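Local coordinates for universal stress protein (Pseudomonas aeruginosa UCBPP-PA14, PDB 7MQ5) that is of unknown function but, as a member of the universal stress protein family, probably takes part in the bacterial response to stress, at residues S9-A23 against E84-F98. Numbering follows the deposited sequence. Where two conformers were deposited one is given.
Sequences SILVVIEPDQLEGLA and EQQAEGCGLIIKQHF
Leu11 reaches out of strand 9-13 into the angle between helix 77-88 and strand 92-96. With CG anti to the backbone N (chi1 -179°), its two methyls rest on neighbouring residues of the helix's last turn: CD1 lies 3.9 Å from Glu84 CG, while CD2 meets the backbone N and CB of Gln85 and also touches Ile93 CG1. Cys90 SG closes in on Leu11 CB at 3.8 Å. The carboxylate of Glu84 turns off to His39 and Asn70. Leu11 also holds the backbone register, its N bonding to Leu92 O and its O accepting from Ile94 N at 2.8 Å. Strands 9-13 and 92-96 run parallel as neighbours in the Rossmann-like alpha/beta fold of the universal stress proteins, and Ile94 sits on the sheet face opposite Leu11. There its CD1 packs on Ile10 CG2 at 3.6 Å and its CG2 on Ala23, where helix 22-34 starts to cover that face.

From the last residue of strand 92-96, Gln96 stretches its amide to the loop that leads into this helix. OE1 accepts from Leu22 N at 3.0 Å, the donor standing well above the carbonyl plane, and takes a second bond from a water that also accepts from Ala23 N. On the other branch NE2 donates, bent at 135°, to the anti side of Glu20 OE1, fixing the amide's rotation. Phe98 meets the same loop further back: the Gln18 amide stacks on its ring, the planes 13° apart, with CG 3.7 Å from the centroid in a CH-pi contact. Glu15 CG comes in obliquely at Phe98 CE2 (3.5 Å), and its OE2 reaches Lys95 NZ through a bridging water; Lys95 NZ also forms a salt bridge with Asp112.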
loop_
_atom_site.group_PDB
_atom_site.type_symbol
_atom_site.label_atom_id
_atom_site.label_comp_id
_atom_site.label_asym_id
_atom_site.label_seq_id
_atom_site.Cartn_x
_atom_site.Cartn_y
_atom_site.Cartn_z
ATOM N N SER A 9 -10.037 4.055 10.904
ATOM C CA SER A 9 -10.147 5.365 10.221
ATOM C C SER A 9 -9.104 5.426 9.110
ATOM O O SER A 9 -7.982 4.887 9.262
ATOM C CB SER A 9 -10.095 6.552 11.154
ATOM O OG SER A 9 -8.810 6.739 11.709
ATOM N N ILE A 10 -9.519 6.028 8.009
ATOM C CA ILE A 10 -8.689 6.171 6.797
ATOM C C ILE A 10 -8.516 7.647 6.484
ATOM O O ILE A 10 -9.527 8.384 6.436
ATOM C CB ILE A 10 -9.370 5.453 5.622
ATOM C CG1 ILE A 10 -9.564 3.965 5.920
ATOM C CG2 ILE A 10 -8.607 5.692 4.330
ATOM C CD1 ILE A 10 -10.387 3.238 4.887
ATOM N N LEU A 11 -7.266 8.062 6.324
ATOM C CA LEU A 11 -6.974 9.433 5.852
ATOM C C LEU A 11 -7.028 9.425 4.321
ATOM O O LEU A 11 -6.274 8.651 3.689
ATOM C CB LEU A 11 -5.603 9.873 6.356
ATOM C CG LEU A 11 -5.196 11.289 5.958
ATOM C CD1 LEU A 11 -6.155 12.310 6.552
ATOM C CD2 LEU A 11 -3.765 11.566 6.392
ATOM N N VAL A 12 -7.909 10.244 3.754
ATOM C CA VAL A 12 -8.079 10.341 2.286
ATOM C C VAL A 12 -7.533 11.690 1.841
ATOM O O VAL A 12 -8.086 12.728 2.246
ATOM C CB VAL A 12 -9.550 10.181 1.881
ATOM C CG1 VAL A 12 -9.693 10.114 0.374
ATOM C CG2 VAL A 12 -10.204 8.977 2.543
ATOM N N VAL A 13 -6.464 11.676 1.058
ATOM C CA VAL A 13 -5.895 12.941 0.530
ATOM C C VAL A 13 -6.725 13.351 -0.687
ATOM O O VAL A 13 -6.756 12.609 -1.678
ATOM C CB VAL A 13 -4.412 12.772 0.199
ATOM C CG1 VAL A 13 -3.848 14.067 -0.368
ATOM C CG2 VAL A 13 -3.640 12.330 1.423
ATOM N N ILE A 14 -7.367 14.507 -0.582
ATOM C CA ILE A 14 -8.264 15.062 -1.633
ATOM C C ILE A 14 -7.513 16.148 -2.401
ATOM O O ILE A 14 -7.026 17.091 -1.771
ATOM C CB ILE A 14 -9.553 15.635 -0.993
ATOM C CG1 ILE A 14 -10.347 14.578 -0.217
ATOM C CG2 ILE A 14 -10.416 16.325 -2.046
ATOM C CD1 ILE A 14 -10.902 13.452 -1.064
ATOM N N GLU A 15 -7.446 16.017 -3.722
ATOM C CA GLU A 15 -6.827 17.051 -4.585
ATOM C C GLU A 15 -7.902 18.043 -5.002
ATOM O O GLU A 15 -9.024 17.658 -5.331
ATOM C CB GLU A 15 -6.236 16.452 -5.862
ATOM C CG GLU A 15 -4.992 15.616 -5.650
ATOM C CD GLU A 15 -3.693 16.387 -5.460
ATOM O OE1 GLU A 15 -3.678 17.618 -5.676
ATOM O OE2 GLU A 15 -2.677 15.743 -5.134
ATOM N N PRO A 16 -7.612 19.356 -4.978
ATOM C CA PRO A 16 -8.600 20.333 -5.444
ATOM C C PRO A 16 -8.725 20.568 -6.964
ATOM O O PRO A 16 -9.805 20.997 -7.397
ATOM C CB PRO A 16 -8.114 21.636 -4.788
ATOM C CG PRO A 16 -6.620 21.439 -4.588
ATOM C CD PRO A 16 -6.457 19.964 -4.291
ATOM N N ASP A 17 -7.692 20.243 -7.756
ATOM C CA ASP A 17 -7.687 20.697 -9.179
ATOM C C ASP A 17 -7.473 19.565 -10.199
ATOM O O ASP A 17 -7.316 19.880 -11.387
ATOM C CB ASP A 17 -6.605 21.769 -9.369
ATOM C CG ASP A 17 -6.786 22.993 -8.483
ATOM O OD1 ASP A 17 -7.921 23.498 -8.404
ATOM O OD2 ASP A 17 -5.792 23.412 -7.851
ATOM N N GLN A 18 -7.498 18.302 -9.786
ATOM C CA GLN A 18 -7.284 17.186 -10.748
ATOM C C GLN A 18 -8.647 16.706 -11.275
ATOM O O GLN A 18 -9.666 16.963 -10.618
ATOM C CB GLN A 18 -6.494 16.071 -10.057
ATOM C CG GLN A 18 -5.072 16.471 -9.664
ATOM C CD GLN A 18 -4.113 16.550 -10.832
ATOM O OE1 GLN A 18 -4.435 16.190 -11.963
ATOM N NE2 GLN A 18 -2.895 16.996 -10.558
ATOM N N LEU A 19 -8.663 15.997 -12.406
ATOM C CA LEU A 19 -9.942 15.515 -13.001
ATOM C C LEU A 19 -10.288 14.095 -12.563
ATOM O O LEU A 19 -11.349 13.582 -12.988
ATOM C CB LEU A 19 -9.874 15.615 -14.524
ATOM C CG LEU A 19 -9.745 17.032 -15.073
ATOM C CD1 LEU A 19 -10.031 17.023 -16.563
ATOM C CD2 LEU A 19 -10.686 17.997 -14.360
ATOM N N GLU A 20 -9.386 13.457 -11.816
ATOM C CA GLU A 20 -9.678 12.127 -11.234
ATOM C C GLU A 20 -9.722 12.285 -9.715
ATOM O O GLU A 20 -9.129 13.256 -9.191
ATOM C CB GLU A 20 -8.647 11.074 -11.650
ATOM C CG GLU A 20 -8.735 10.675 -13.119
ATOM C CD GLU A 20 -7.857 9.487 -13.473
ATOM O OE1 GLU A 20 -6.834 9.301 -12.789
ATOM O OE2 GLU A 20 -8.216 8.728 -14.399
ATOM N N GLY A 21 -10.482 11.412 -9.065
ATOM C CA GLY A 21 -10.574 11.381 -7.600
ATOM C C GLY A 21 -10.469 9.948 -7.144
ATOM O O GLY A 21 -11.378 9.482 -6.454
ATOM N N LEU A 22 -9.376 9.276 -7.498
ATOM C CA LEU A 22 -9.322 7.828 -7.174
ATOM C C LEU A 22 -9.107 7.613 -5.678
ATOM O O LEU A 22 -9.503 6.544 -5.211
ATOM C CB LEU A 22 -8.267 7.096 -8.016
ATOM C CG LEU A 22 -8.753 6.504 -9.347
ATOM C CD1 LEU A 22 -9.845 5.464 -9.144
ATOM C CD2 LEU A 22 -9.247 7.576 -10.281
ATOM N N ALA A 23 -8.459 8.536 -4.958
ATOM C CA ALA A 23 -8.260 8.273 -3.506
ATOM C C ALA A 23 -9.618 8.082 -2.821
ATOM O O ALA A 23 -9.806 7.105 -2.075
ATOM C CB ALA A 23 -7.454 9.369 -2.860
ATOM N N GLU A 84 -1.663 15.110 9.932
ATOM C CA GLU A 84 -3.119 14.833 10.009
ATOM C C GLU A 84 -3.353 13.380 10.440
ATOM O O GLU A 84 -4.283 13.115 11.225
ATOM C CB GLU A 84 -3.801 15.134 8.677
ATOM C CG GLU A 84 -5.283 15.384 8.835
ATOM C CD GLU A 84 -5.623 16.732 9.454
ATOM O OE1 GLU A 84 -4.688 17.539 9.752
ATOM O OE2 GLU A 84 -6.826 16.990 9.610
ATOM N N GLN A 85 -2.565 12.451 9.910
ATOM C CA GLN A 85 -2.663 11.029 10.322
ATOM C C GLN A 85 -2.448 10.921 11.837
ATOM O O GLN A 85 -3.169 10.145 12.501
ATOM C CB GLN A 85 -1.638 10.215 9.534
ATOM C CG GLN A 85 -1.636 8.735 9.890
ATOM C CD GLN A 85 -0.743 8.391 11.059
ATOM O OE1 GLN A 85 0.264 9.050 11.321
ATOM N NE2 GLN A 85 -1.073 7.306 11.743
ATOM N N GLN A 86 -1.488 11.676 12.364
ATOM C CA GLN A 86 -1.203 11.638 13.819
ATOM C C GLN A 86 -2.378 12.223 14.615
ATOM O O GLN A 86 -2.789 11.610 15.621
ATOM C CB GLN A 86 0.098 12.399 14.100
ATOM C CG GLN A 86 1.333 11.661 13.600
ATOM C CD GLN A 86 1.614 10.473 14.484
ATOM O OE1 GLN A 86 1.905 10.624 15.670
ATOM N NE2 GLN A 86 1.515 9.285 13.917
ATOM N N ALA A 87 -2.895 13.366 14.177
ATOM C CA ALA A 87 -3.991 14.050 14.902
ATOM C C ALA A 87 -5.256 13.190 14.929
ATOM O O ALA A 87 -5.935 13.139 15.971
ATOM C CB ALA A 87 -4.285 15.371 14.244
ATOM N N GLU A 88 -5.559 12.518 13.822
ATOM C CA GLU A 88 -6.831 11.767 13.679
ATOM C C GLU A 88 -6.655 10.281 14.015
ATOM O O GLU A 88 -7.679 9.587 14.123
ATOM C CB GLU A 88 -7.360 12.010 12.266
ATOM C CG GLU A 88 -7.717 13.460 12.011
ATOM C CD GLU A 88 -8.904 13.956 12.810
ATOM O OE1 GLU A 88 -9.744 13.127 13.184
ATOM O OE2 GLU A 88 -8.972 15.164 13.065
ATOM N N GLY A 89 -5.423 9.819 14.216
ATOM C CA GLY A 89 -5.201 8.401 14.564
ATOM C C GLY A 89 -5.535 7.447 13.430
ATOM O O GLY A 89 -5.902 6.309 13.705
ATOM N N CYS A 90 -5.350 7.862 12.184
ATOM C CA CYS A 90 -5.731 6.993 11.045
ATOM C C CYS A 90 -4.761 5.816 10.889
ATOM O O CYS A 90 -3.555 5.977 11.155
ATOM C CB CYS A 90 -5.814 7.804 9.757
ATOM S SG CYS A 90 -7.001 9.170 9.862
ATOM N N GLY A 91 -5.299 4.674 10.462
ATOM C CA GLY A 91 -4.529 3.433 10.252
ATOM C C GLY A 91 -4.170 3.177 8.802
ATOM O O GLY A 91 -3.529 2.164 8.512
ATOM N N LEU A 92 -4.570 4.064 7.900
ATOM C CA LEU A 92 -4.264 3.941 6.459
ATOM C C LEU A 92 -4.299 5.350 5.885
ATOM O O LEU A 92 -5.170 6.131 6.270
ATOM C CB LEU A 92 -5.317 3.069 5.765
ATOM C CG LEU A 92 -5.236 2.946 4.242
ATOM C CD1 LEU A 92 -3.955 2.239 3.793
ATOM C CD2 LEU A 92 -6.450 2.206 3.712
ATOM N N ILE A 93 -3.360 5.643 5.000
ATOM C CA ILE A 93 -3.374 6.879 4.177
ATOM C C ILE A 93 -3.613 6.450 2.731
ATOM O O ILE A 93 -2.899 5.551 2.265
ATOM C CB ILE A 93 -2.051 7.644 4.312
ATOM C CG1 ILE A 93 -1.806 8.092 5.752
ATOM C CG2 ILE A 93 -2.001 8.811 3.338
ATOM C CD1 ILE A 93 -0.399 8.575 6.024
ATOM N N ILE A 94 -4.567 7.083 2.059
ATOM C CA ILE A 94 -4.809 6.837 0.616
ATOM C C ILE A 94 -4.488 8.134 -0.123
ATOM O O ILE A 94 -5.064 9.197 0.199
ATOM C CB ILE A 94 -6.235 6.367 0.317
ATOM C CG1 ILE A 94 -6.618 5.151 1.165
ATOM C CG2 ILE A 94 -6.388 6.107 -1.179
ATOM C CD1 ILE A 94 -8.021 4.647 0.893
ATOM N N LYS A 95 -3.579 8.034 -1.095
ATOM C CA LYS A 95 -3.215 9.204 -1.914
ATOM C C LYS A 95 -3.067 8.767 -3.370
ATOM O O LYS A 95 -2.452 7.715 -3.636
ATOM C CB LYS A 95 -1.917 9.832 -1.416
ATOM C CG LYS A 95 -1.557 11.077 -2.202
ATOM C CD LYS A 95 -0.361 11.846 -1.719
ATOM C CE LYS A 95 -0.052 13.020 -2.636
ATOM N NZ LYS A 95 0.340 12.581 -4.004
ATOM N N GLN A 96 -3.580 9.578 -4.280
ATOM C CA GLN A 96 -3.416 9.282 -5.714
ATOM C C GLN A 96 -2.075 9.819 -6.212
ATOM O O GLN A 96 -1.669 10.943 -5.863
ATOM C CB GLN A 96 -4.569 9.880 -6.516
ATOM C CG GLN A 96 -4.430 9.644 -8.011
ATOM C CD GLN A 96 -5.689 9.898 -8.806
ATOM O OE1 GLN A 96 -6.721 10.348 -8.296
ATOM N NE2 GLN A 96 -5.599 9.610 -10.090
ATOM N N HIS A 97 -1.427 9.011 -7.035
ATOM C CA HIS A 97 -0.164 9.375 -7.704
ATOM C C HIS A 97 -0.445 10.240 -8.928
ATOM O O HIS A 97 -1.272 9.836 -9.768
ATOM C CB HIS A 97 0.554 8.100 -8.130
ATOM C CG HIS A 97 1.688 8.331 -9.059
ATOM N ND1 HIS A 97 1.732 7.760 -10.312
ATOM C CD2 HIS A 97 2.812 9.057 -8.916
ATOM C CE1 HIS A 97 2.851 8.124 -10.908
ATOM N NE2 HIS A 97 3.536 8.919 -10.068
ATOM N N PHE A 98 0.214 11.397 -8.987
ATOM C CA PHE A 98 0.169 12.308 -10.160
ATOM C C PHE A 98 1.614 12.541 -10.595
ATOM O O PHE A 98 2.363 13.224 -9.905
ATOM C CB PHE A 98 -0.571 13.610 -9.836
ATOM C CG PHE A 98 -2.032 13.431 -9.516
ATOM C CD1 PHE A 98 -2.965 13.245 -10.523
ATOM C CD2 PHE A 98 -2.479 13.442 -8.207
ATOM C CE1 PHE A 98 -4.306 13.054 -10.230
ATOM C CE2 PHE A 98 -3.820 13.266 -7.912
ATOM C CZ PHE A 98 -4.731 13.065 -8.923
HETATM O O HOH W 1 -8.956 7.066 14.513
HETATM O O HOH W 2 -5.254 11.922 -3.851
HETATM O O HOH W 3 -2.998 13.105 -4.514
HETATM O O HOH W 4 0.269 14.986 -5.447
HETATM O O HOH W 5 -7.362 11.383 -5.723
#